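Local coordinates for acidocalcisomal pyrophosphatase (Trypanosoma cruzi, PDB 5CUV), which probably hydrolyses inorganic pyrophosphate to phosphate with the help of magnesium, as a member of the soluble PPase family, at residues P220-N225 with V313-I318; P274-S279 with D293-I298; I300-F305 with H336-C341. All coordinates share one frame; numbering follows the deposited sequence.

Interaction 1 of 3, residues P220-N225 with V313-I318; sequences PMNRYN and VKVLGI. With MLT (D-malate), chain C.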
loop_
_atom_site.group_PDB
_atom_site.type_symbol
_atom_site.label_atom_id
_atom_site.label_comp_id
_atom_site.label_asym_id
_atom_site.label_seq_id
_atom_site.Cartn_x
_atom_site.Cartn_y
_atom_site.Cartn_z
ATOM N N PRO A 220 -20.564 -7.325 -3.099
ATOM C CA PRO A 220 -20.814 -8.147 -4.290
ATOM C C PRO A 220 -19.592 -8.863 -4.831
ATOM O O PRO A 220 -18.494 -8.420 -4.599
ATOM C CB PRO A 220 -21.410 -7.139 -5.286
ATOM C CG PRO A 220 -21.978 -6.060 -4.385
ATOM C CD PRO A 220 -20.901 -5.922 -3.350
HETATM N N MSE A 221 -19.816 -9.952 -5.556
HETATM C CA MSE A 221 -18.755 -10.748 -6.146
HETATM C C MSE A 221 -18.120 -10.112 -7.372
HETATM O O MSE A 221 -18.776 -9.725 -8.340
HETATM C CB MSE A 221 -19.316 -12.114 -6.538
HETATM C CG MSE A 221 -19.708 -12.977 -5.350
HETATM SE SE MSE A 221 -20.499 -14.660 -5.817
HETATM C CE MSE A 221 -18.894 -15.548 -6.479
ATOM N N ASN A 222 -16.810 -9.992 -7.328
ATOM C CA ASN A 222 -16.127 -9.445 -8.442
ATOM C C ASN A 222 -14.742 -10.026 -8.443
ATOM O O ASN A 222 -13.786 -9.421 -7.973
ATOM C CB ASN A 222 -16.107 -7.918 -8.403
ATOM C CG ASN A 222 -15.699 -7.335 -9.743
ATOM O OD1 ASN A 222 -15.196 -8.064 -10.623
ATOM N ND2 ASN A 222 -15.905 -6.047 -9.922
ATOM N N ARG A 223 -14.653 -11.213 -9.021
ATOM C CA ARG A 223 -13.430 -11.959 -9.098
ATOM C C ARG A 223 -13.385 -12.828 -10.363
ATOM O O ARG A 223 -14.003 -13.910 -10.447
ATOM C CB ARG A 223 -13.350 -12.832 -7.879
ATOM C CG ARG A 223 -11.968 -13.247 -7.605
ATOM C CD ARG A 223 -11.696 -13.031 -6.117
ATOM N NE ARG A 223 -10.284 -13.226 -5.856
ATOM C CZ ARG A 223 -9.579 -12.454 -5.049
ATOM N NH1 ARG A 223 -10.184 -11.442 -4.418
ATOM N NH2 ARG A 223 -8.264 -12.695 -4.912
ATOM N N TYR A 224 -12.586 -12.407 -11.332
ATOM C CA TYR A 224 -12.542 -13.150 -12.568
ATOM C C TYR A 224 -11.144 -13.564 -12.952
ATOM O O TYR A 224 -10.179 -12.951 -12.512
ATOM C CB TYR A 224 -13.125 -12.277 -13.687
ATOM C CG TYR A 224 -14.573 -11.876 -13.553
ATOM C CD1 TYR A 224 -14.975 -10.864 -12.689
ATOM C CD2 TYR A 224 -15.550 -12.447 -14.386
ATOM C CE1 TYR A 224 -16.303 -10.428 -12.666
ATOM C CE2 TYR A 224 -16.897 -12.016 -14.376
ATOM C CZ TYR A 224 -17.268 -11.014 -13.511
ATOM O OH TYR A 224 -18.624 -10.681 -13.410
ATOM N N ASN A 225 -11.038 -14.597 -13.777
ATOM C CA ASN A 225 -9.747 -15.004 -14.261
ATOM C C ASN A 225 -9.451 -14.253 -15.558
ATOM O O ASN A 225 -10.346 -14.001 -16.318
ATOM C CB ASN A 225 -9.699 -16.513 -14.498
ATOM C CG ASN A 225 -9.396 -17.299 -13.185
ATOM O OD1 ASN A 225 -8.642 -16.817 -12.297
ATOM N ND2 ASN A 225 -9.982 -18.504 -13.063
ATOM N N VAL A 313 -8.718 -11.047 -11.474
ATOM C CA VAL A 313 -8.921 -9.622 -11.633
ATOM C C VAL A 313 -10.291 -9.160 -11.158
ATOM O O VAL A 313 -11.231 -9.938 -10.956
ATOM C CB VAL A 313 -8.732 -9.198 -13.105
ATOM C CG1 VAL A 313 -7.321 -9.521 -13.578
ATOM C CG2 VAL A 313 -9.771 -9.938 -13.988
ATOM N N LYS A 314 -10.387 -7.856 -10.985
ATOM C CA LYS A 314 -11.603 -7.224 -10.526
ATOM C C LYS A 314 -12.037 -6.386 -11.729
ATOM O O LYS A 314 -11.273 -5.630 -12.236
ATOM C CB LYS A 314 -11.283 -6.364 -9.304
ATOM C CG LYS A 314 -12.523 -5.648 -8.741
ATOM C CD LYS A 314 -12.212 -4.366 -7.948
ATOM C CE LYS A 314 -11.849 -4.664 -6.521
ATOM N NZ LYS A 314 -11.772 -3.372 -5.756
ATOM N N VAL A 315 -13.255 -6.558 -12.201
ATOM C CA VAL A 315 -13.806 -5.855 -13.374
ATOM C C VAL A 315 -14.277 -4.462 -12.948
ATOM O O VAL A 315 -15.064 -4.334 -12.025
ATOM C CB VAL A 315 -15.048 -6.640 -13.949
ATOM C CG1 VAL A 315 -15.694 -5.826 -14.986
ATOM C CG2 VAL A 315 -14.640 -7.992 -14.553
ATOM N N LEU A 316 -13.789 -3.426 -13.619
ATOM C CA LEU A 316 -14.151 -2.062 -13.282
ATOM C C LEU A 316 -15.075 -1.408 -14.272
ATOM O O LEU A 316 -15.813 -0.518 -13.900
ATOM C CB LEU A 316 -12.913 -1.201 -13.161
ATOM C CG LEU A 316 -11.979 -1.750 -12.083
ATOM C CD1 LEU A 316 -10.541 -1.212 -12.354
ATOM C CD2 LEU A 316 -12.556 -1.415 -10.617
ATOM N N GLY A 317 -15.028 -1.806 -15.539
ATOM C CA GLY A 317 -15.911 -1.172 -16.498
ATOM C C GLY A 317 -15.669 -1.746 -17.883
ATOM O O GLY A 317 -15.040 -2.805 -18.051
ATOM N N ILE A 318 -16.117 -1.041 -18.911
ATOM C CA ILE A 318 -15.885 -1.604 -20.207
ATOM C C ILE A 318 -15.989 -0.462 -21.161
ATOM O O ILE A 318 -16.668 0.545 -20.852
ATOM C CB ILE A 318 -16.932 -2.708 -20.467
ATOM C CG1 ILE A 318 -16.503 -3.598 -21.638
ATOM C CG2 ILE A 318 -18.315 -2.084 -20.612
ATOM C CD1 ILE A 318 -17.388 -4.909 -21.754
HETATM C C1 MLT C . -14.553 -11.305 -4.601
HETATM O O1 MLT C . -14.097 -12.248 -3.948
HETATM O O2 MLT C . -15.582 -11.463 -5.244
HETATM C C2 MLT C . -13.844 -9.956 -4.612
HETATM O O3 MLT C . -12.665 -9.933 -3.794
HETATM C C3 MLT C . -14.823 -8.814 -4.255
HETATM C C4 MLT C . -14.104 -7.458 -4.200
HETATM O O4 MLT C . -12.912 -7.375 -4.393
HETATM O O5 MLT C . -14.795 -6.341 -3.925
#

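Interaction 2 of 3, residues P274-S279 with D293-I298; sequences PQTWES and DPIDAI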
loop_
_atom_site.group_PDB
_atom_site.type_symbol
_atom_site.label_atom_id
_atom_site.label_comp_id
_atom_site.label_asym_id
_atom_site.label_seq_id
_atom_site.Cartn_x
_atom_site.Cartn_y
_atom_site.Cartn_z
ATOM N N PRO A 274 -11.390 -16.102 -19.881
ATOM C CA PRO A 274 -11.752 -17.474 -20.318
ATOM C C PRO A 274 -13.267 -17.719 -20.320
ATOM O O PRO A 274 -14.028 -16.939 -19.746
ATOM C CB PRO A 274 -11.010 -18.358 -19.303
ATOM C CG PRO A 274 -11.128 -17.495 -18.036
ATOM C CD PRO A 274 -10.779 -16.105 -18.538
ATOM N N GLN A 275 -13.695 -18.802 -20.979
ATOM C CA GLN A 275 -15.120 -19.191 -21.079
ATOM C C GLN A 275 -16.049 -18.122 -21.544
ATOM O O GLN A 275 -17.126 -17.989 -20.968
ATOM C CB GLN A 275 -15.664 -19.703 -19.755
ATOM C CG GLN A 275 -14.668 -20.652 -19.159
ATOM C CD GLN A 275 -15.146 -21.413 -17.947
ATOM O OE1 GLN A 275 -15.841 -20.877 -17.076
ATOM N NE2 GLN A 275 -14.746 -22.653 -17.876
ATOM N N THR A 276 -15.643 -17.358 -22.552
ATOM C CA THR A 276 -16.500 -16.329 -23.096
ATOM C C THR A 276 -16.452 -16.399 -24.607
ATOM O O THR A 276 -15.513 -16.948 -25.192
ATOM C CB THR A 276 -16.093 -14.909 -22.653
ATOM O OG1 THR A 276 -14.742 -14.611 -23.044
ATOM C CG2 THR A 276 -16.239 -14.781 -21.176
ATOM N N TRP A 277 -17.459 -15.820 -25.244
ATOM C CA TRP A 277 -17.519 -15.858 -26.696
ATOM C C TRP A 277 -18.392 -14.716 -27.293
ATOM O O TRP A 277 -19.590 -14.597 -27.001
ATOM C CB TRP A 277 -17.998 -17.260 -27.097
ATOM C CG TRP A 277 -17.642 -17.611 -28.460
ATOM C CD1 TRP A 277 -16.416 -17.558 -29.010
ATOM C CD2 TRP A 277 -18.539 -17.999 -29.488
ATOM N NE1 TRP A 277 -16.476 -17.878 -30.336
ATOM C CE2 TRP A 277 -17.776 -18.154 -30.663
ATOM C CE3 TRP A 277 -19.923 -18.235 -29.533
ATOM C CZ2 TRP A 277 -18.346 -18.537 -31.909
ATOM C CZ3 TRP A 277 -20.514 -18.626 -30.769
ATOM C CH2 TRP A 277 -19.712 -18.771 -31.952
ATOM N N GLU A 278 -17.755 -13.841 -28.075
ATOM C CA GLU A 278 -18.427 -12.704 -28.739
ATOM C C GLU A 278 -18.800 -13.289 -30.067
ATOM O O GLU A 278 -18.033 -13.111 -31.042
ATOM C CB GLU A 278 -17.434 -11.592 -29.040
ATOM C CG GLU A 278 -16.799 -11.050 -27.838
ATOM C CD GLU A 278 -17.819 -10.298 -27.073
ATOM O OE1 GLU A 278 -17.916 -9.051 -27.320
ATOM O OE2 GLU A 278 -18.528 -10.976 -26.267
ATOM N N SER A 279 -19.950 -13.968 -30.127
ATOM C CA SER A 279 -20.324 -14.661 -31.356
ATOM C C SER A 279 -20.619 -13.739 -32.513
ATOM O O SER A 279 -21.239 -12.700 -32.322
ATOM C CB SER A 279 -21.529 -15.588 -31.112
ATOM O OG SER A 279 -21.747 -16.419 -32.249
ATOM N N ASP A 293 -14.255 -14.170 -30.997
ATOM C CA ASP A 293 -13.161 -14.453 -30.117
ATOM C C ASP A 293 -13.644 -14.277 -28.691
ATOM O O ASP A 293 -14.761 -13.804 -28.477
ATOM C CB ASP A 293 -11.984 -13.541 -30.443
ATOM C CG ASP A 293 -11.049 -14.183 -31.446
ATOM O OD1 ASP A 293 -10.919 -15.463 -31.410
ATOM O OD2 ASP A 293 -10.448 -13.420 -32.247
ATOM N N PRO A 294 -12.871 -14.791 -27.712
ATOM C CA PRO A 294 -13.228 -14.653 -26.295
ATOM C C PRO A 294 -13.191 -13.143 -26.092
ATOM O O PRO A 294 -12.505 -12.447 -26.809
ATOM C CB PRO A 294 -12.064 -15.323 -25.577
ATOM C CG PRO A 294 -11.681 -16.409 -26.520
ATOM C CD PRO A 294 -11.782 -15.779 -27.899
ATOM N N ILE A 295 -13.938 -12.625 -25.138
ATOM C CA ILE A 295 -13.951 -11.187 -24.884
ATOM C C ILE A 295 -12.567 -10.689 -24.440
ATOM O O ILE A 295 -11.849 -11.355 -23.709
ATOM C CB ILE A 295 -15.020 -10.846 -23.842
ATOM C CG1 ILE A 295 -15.468 -9.405 -24.040
ATOM C CG2 ILE A 295 -14.485 -11.090 -22.438
ATOM C CD1 ILE A 295 -16.845 -9.105 -23.446
ATOM N N ASP A 296 -12.201 -9.520 -24.926
ATOM C CA ASP A 296 -10.916 -8.909 -24.686
ATOM C C ASP A 296 -10.873 -8.136 -23.417
ATOM O O ASP A 296 -11.863 -7.470 -23.031
ATOM C CB ASP A 296 -10.594 -7.959 -25.801
ATOM C CG ASP A 296 -10.309 -8.646 -27.041
ATOM O OD1 ASP A 296 -10.580 -9.848 -27.113
ATOM O OD2 ASP A 296 -9.812 -7.998 -27.968
ATOM N N ALA A 297 -9.709 -8.169 -22.779
ATOM C CA ALA A 297 -9.591 -7.471 -21.522
ATOM C C ALA A 297 -8.279 -6.791 -21.356
ATOM O O ALA A 297 -7.255 -7.309 -21.810
ATOM C CB ALA A 297 -9.825 -8.451 -20.377
ATOM N N ILE A 298 -8.321 -5.640 -20.691
ATOM C CA ILE A 298 -7.147 -4.818 -20.385
ATOM C C ILE A 298 -6.992 -4.734 -18.843
ATOM O O ILE A 298 -7.899 -4.246 -18.160
ATOM C CB ILE A 298 -7.365 -3.425 -20.948
ATOM C CG1 ILE A 298 -7.490 -3.495 -22.452
ATOM C CG2 ILE A 298 -6.251 -2.537 -20.626
ATOM C CD1 ILE A 298 -8.079 -2.216 -23.028
#

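Interaction 3 of 3, residues I300-F305 with H336-C341; sequences IGMTQF and HNDPIC. With MLT (D-malate), chain C.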
loop_
_atom_site.group_PDB
_atom_site.type_symbol
_atom_site.label_atom_id
_atom_site.label_comp_id
_atom_site.label_asym_id
_atom_site.label_seq_id
_atom_site.Cartn_x
_atom_site.Cartn_y
_atom_site.Cartn_z
ATOM N N ILE A 300 -5.199 -3.030 -15.715
ATOM C CA ILE A 300 -4.445 -1.831 -15.414
ATOM C C ILE A 300 -3.540 -1.716 -14.170
ATOM O O ILE A 300 -3.119 -0.630 -13.824
ATOM C CB ILE A 300 -5.384 -0.601 -15.491
ATOM C CG1 ILE A 300 -6.233 -0.467 -14.247
ATOM C CG2 ILE A 300 -6.318 -0.736 -16.735
ATOM C CD1 ILE A 300 -7.379 0.546 -14.420
ATOM N N GLY A 301 -3.167 -2.832 -13.533
ATOM C CA GLY A 301 -2.257 -2.727 -12.393
ATOM C C GLY A 301 -0.860 -2.419 -12.907
ATOM O O GLY A 301 -0.596 -2.452 -14.118
HETATM N N MSE A 302 0.036 -2.210 -12.006
HETATM C CA MSE A 302 1.419 -1.940 -12.146
HETATM C C MSE A 302 2.347 -2.961 -12.530
HETATM O O MSE A 302 3.240 -2.724 -12.986
HETATM C CB MSE A 302 1.967 -1.302 -10.914
HETATM C CG MSE A 302 2.138 -2.054 -9.641
HETATM SE SE MSE A 302 2.863 -1.419 -8.093
HETATM C CE MSE A 302 1.943 0.065 -7.701
ATOM N N THR A 303 1.961 -4.121 -12.467
ATOM C CA THR A 303 2.769 -5.291 -12.751
ATOM C C THR A 303 2.507 -5.885 -14.109
ATOM O O THR A 303 1.332 -6.058 -14.512
ATOM C CB THR A 303 2.566 -6.462 -11.720
ATOM O OG1 THR A 303 2.888 -5.994 -10.415
ATOM C CG2 THR A 303 3.482 -7.626 -12.034
ATOM N N GLN A 304 3.601 -6.250 -14.777
ATOM C CA GLN A 304 3.542 -6.920 -16.066
ATOM C C GLN A 304 3.340 -8.410 -15.886
ATOM O O GLN A 304 3.994 -9.028 -15.064
ATOM C CB GLN A 304 4.838 -6.718 -16.833
ATOM C CG GLN A 304 5.027 -7.512 -18.144
ATOM C CD GLN A 304 6.500 -7.392 -18.599
ATOM O OE1 GLN A 304 7.369 -7.958 -17.953
ATOM N NE2 GLN A 304 6.783 -6.652 -19.690
ATOM N N PHE A 305 2.436 -8.985 -16.652
ATOM C CA PHE A 305 2.166 -10.440 -16.640
ATOM C C PHE A 305 3.044 -11.007 -17.710
ATOM O O PHE A 305 3.398 -10.315 -18.643
ATOM C CB PHE A 305 0.744 -10.769 -17.088
ATOM C CG PHE A 305 -0.265 -10.696 -16.017
ATOM C CD1 PHE A 305 -0.348 -9.613 -15.204
ATOM C CD2 PHE A 305 -1.158 -11.751 -15.816
ATOM C CE1 PHE A 305 -1.284 -9.546 -14.205
ATOM C CE2 PHE A 305 -2.108 -11.699 -14.807
ATOM C CZ PHE A 305 -2.166 -10.590 -14.004
ATOM N N HIS A 336 -6.318 -8.332 -8.592
ATOM C CA HIS A 336 -6.583 -8.325 -7.155
ATOM C C HIS A 336 -5.282 -8.210 -6.333
ATOM O O HIS A 336 -5.280 -7.802 -5.147
ATOM C CB HIS A 336 -7.312 -9.611 -6.738
ATOM C CG HIS A 336 -8.804 -9.511 -6.830
ATOM N ND1 HIS A 336 -9.536 -8.665 -6.016
ATOM C CD2 HIS A 336 -9.677 -10.019 -7.739
ATOM C CE1 HIS A 336 -10.791 -8.640 -6.434
ATOM N NE2 HIS A 336 -10.902 -9.450 -7.480
ATOM N N ASN A 337 -4.163 -8.546 -6.963
ATOM C CA ASN A 337 -2.920 -8.410 -6.249
ATOM C C ASN A 337 -2.216 -7.044 -6.365
ATOM O O ASN A 337 -1.163 -6.827 -5.790
ATOM C CB ASN A 337 -1.966 -9.521 -6.619
ATOM C CG ASN A 337 -1.205 -10.003 -5.399
ATOM O OD1 ASN A 337 -1.829 -10.595 -4.461
ATOM N ND2 ASN A 337 0.124 -9.729 -5.353
ATOM N N ASP A 338 -2.805 -6.117 -7.098
ATOM C CA ASP A 338 -2.194 -4.805 -7.228
ATOM C C ASP A 338 -2.433 -4.041 -5.904
ATOM O O ASP A 338 -3.477 -4.211 -5.254
ATOM C CB ASP A 338 -2.807 -4.038 -8.383
ATOM C CG ASP A 338 -2.009 -2.808 -8.749
ATOM O OD1 ASP A 338 -1.035 -2.973 -9.508
ATOM O OD2 ASP A 338 -2.336 -1.673 -8.279
ATOM N N PRO A 339 -1.462 -3.194 -5.490
ATOM C CA PRO A 339 -1.614 -2.439 -4.243
ATOM C C PRO A 339 -2.817 -1.510 -4.175
ATOM O O PRO A 339 -3.253 -1.216 -3.083
ATOM C CB PRO A 339 -0.302 -1.675 -4.132
ATOM C CG PRO A 339 0.630 -2.545 -4.868
ATOM C CD PRO A 339 -0.125 -2.978 -6.064
ATOM N N ILE A 340 -3.343 -1.020 -5.299
ATOM C CA ILE A 340 -4.502 -0.138 -5.186
ATOM C C ILE A 340 -5.870 -0.772 -5.468
ATOM O O ILE A 340 -6.894 -0.140 -5.336
ATOM C CB ILE A 340 -4.388 1.163 -6.069
ATOM C CG1 ILE A 340 -4.192 0.826 -7.520
ATOM C CG2 ILE A 340 -3.299 2.039 -5.584
ATOM C CD1 ILE A 340 -4.728 1.954 -8.369
ATOM N N CYS A 341 -5.882 -2.011 -5.902
ATOM C CA CYS A 341 -7.123 -2.697 -6.181
ATOM C C CYS A 341 -8.230 -2.418 -5.184
ATOM O O CYS A 341 -9.326 -2.050 -5.568
ATOM C CB CYS A 341 -6.886 -4.200 -6.208
ATOM S SG CYS A 341 -8.370 -5.055 -6.607
HETATM C C1 MLT C . -14.553 -11.305 -4.601
HETATM O O1 MLT C . -14.097 -12.248 -3.948
HETATM O O2 MLT C . -15.582 -11.463 -5.244
HETATM C C2 MLT C . -13.844 -9.956 -4.612
HETATM O O3 MLT C . -12.665 -9.933 -3.794
HETATM C C3 MLT C . -14.823 -8.814 -4.255
HETATM C C4 MLT C . -14.104 -7.458 -4.200
HETATM O O4 MLT C . -12.912 -7.375 -4.393
HETATM O O5 MLT C . -14.795 -6.341 -3.925
#

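Interaction 1 of 3, residues P220-N225 with V313-I318
Tyr-224 and Val-313 form an antiparallel hydrogen-bonded pair where strand 224-228 begins beside strand 310-323, in the mixed, curled sheet of the pyrophosphatase domain. Tyr-224 N donates to Val-313 O at 2.8 Å, and Val-313 N returns a bond to Tyr-224 O. The tight part of the contact continues with Val-315, whose CG2 lies over one face of the Tyr-224 ring, 3.8 Å from its centroid, in a CH-pi contact. A branched, apolar residue suits this place: CG2, anti to the carbonyl carbon, meets the ring, and the side chain also packs on Ala-391 and Ile-395 of helix 388-412, which also receives Tyr-224 at Met-392.

Before Tyr-224 the strand pairing ends, and a buried carboxamide takes over. With CG anti to the backbone N (chi1 -166°), Asn-222 reaches to the backbone of the neighbouring strand and, beside the aliphatic CG of Lys-314, grips both polar backbone atoms of Val-315. An amide suits the task, since it offers a donor and an acceptor side by side.

The looser side is the ligand side. The partly exposed Arg-223 side chain points away from strand 310-323 and meets D-malate, NH1 bonding O3 at 3.0 Å, while Asn-222 N donates to malate O2 at 2.8 Å. Asn-222 thus serves the sheet with its side chain and the ligand with its backbone. Its own pair is unequal in shape: ND2 meets Val-315 O (2.8 Å) in both the amide plane and the carbonyl plane, on a lone pair, whereas Val-315 N approaches OD1 (2.9 Å) tilted 31° from the carbonyl plane.

Interaction 2 of 3, residues P274-S279 with D293-I298
Trp-277 and Pro-294 bring their backbones within 4.5 Å, CA to CA, and beside them Glu-278 N donates a fairly straight bond to Asp-293 O (3.0 Å, 169° at the hydrogen). The two segments flank the long connection between antiparallel strands 269-272 and 296-299 of the pyrophosphatase sheet, so the contact closes the base of a loop that reaches to the magnesium site.

Ile-295 stands between two side chains of the loop. On one side its CG2 lies against Thr-276; on the other, CG1 and CD1 meet the carboxylate end of Glu-278, the two side chains crossing at a slant, with Ile-295 CD1 3.8 Å from Glu-278 OE2. The isoleucine suits this place because its two branches can serve two neighbours. The CG of Glu-278 lies near Asp-293 O, and the bend at chi2 (-70°) turns the carboxylate toward Ile-295. The Glu-278 side chain also packs on that of Asp-291, which binds magnesium, as does Asp-296, one residue beyond Ile-295.

Threonine offers a small hydroxyl that can both give and accept: Thr-276 OG1 donates to Leu-273 O and accepts from Ile-295 N. Placed between the backbone N and the carbonyl carbon of its own residue (chi1 of Thr-276 59°), Thr-276 OG1 lies 3.0 Å from Ile-295 N.

Interaction 3 of 3, residues I300-F305 with H336-C341
Asp-338 lays its carboxylate across the backbone at Gly-301 and Met-302. Gly-301, having no side chain, lets the carboxylate lie close to the backbone. Asp-338 holds CG anti to its backbone N (chi1 -167°), which carries the carboxylate over to the facing loop, and there OD1 accepts from Met-302 N at 2.8 Å. The donor comes on the syn side of OD1, 31° out of the carboxylate plane.

The other oxygen turns back to its own chain. OD2 accepts from Ile-340 N at 3.2 Å, on the anti side, making an Asx turn nested at the start of a type I beta turn from Asp-338 to Cys-341. Pro-339 occupies the second position of that turn, where its fixed phi fits naturally.

Apolar packing completes the contact. The chain of Met-302, a selenomethionine, rises past the carboxylate at about a right angle and meets the proline ring tip to tip: SE lies 3.9 Å from Pro-339 CD. A long, flexible, apolar side chain suits this position, since Met-302 of another subunit packs on it and also on Asp-338 and Ile-340, placing the contact at an interface between subunits. At the start of 336-341, His-336 turns the edge of its ring to D-malate, CE1 lying 3.2 Å from O4.

One buried carboxylate therefore joins two loops, one oxygen for each, and the two backbone N-H groups would be expected to help stabilise its negative charge.

Overall arrangement
The three contacts belong to one pyrophosphatase domain; strand 296-299 of interaction 2 leads through 300-305 of interaction 3 toward strand 310-323 of interaction 1. Interactions 1 and 3, about 13 Å apart between centres, both touch D-malate and are bonded to each other: His-336 NE2 lies 2.9 Å from Asn-222 O, and Lys-314 NZ 2.8 Å from Cys-341 O, both probable hydrogen bonds. Interaction 2, nested in the chain loop that interaction 1 closes, touches it where Pro-274 CD packs on Asn-225 O. It contains Asp-296, which binds magnesium with Asp-291 and Asp-328. Interactions 2 and 3 adjoin only in sequence, their centres about 21 Å apart.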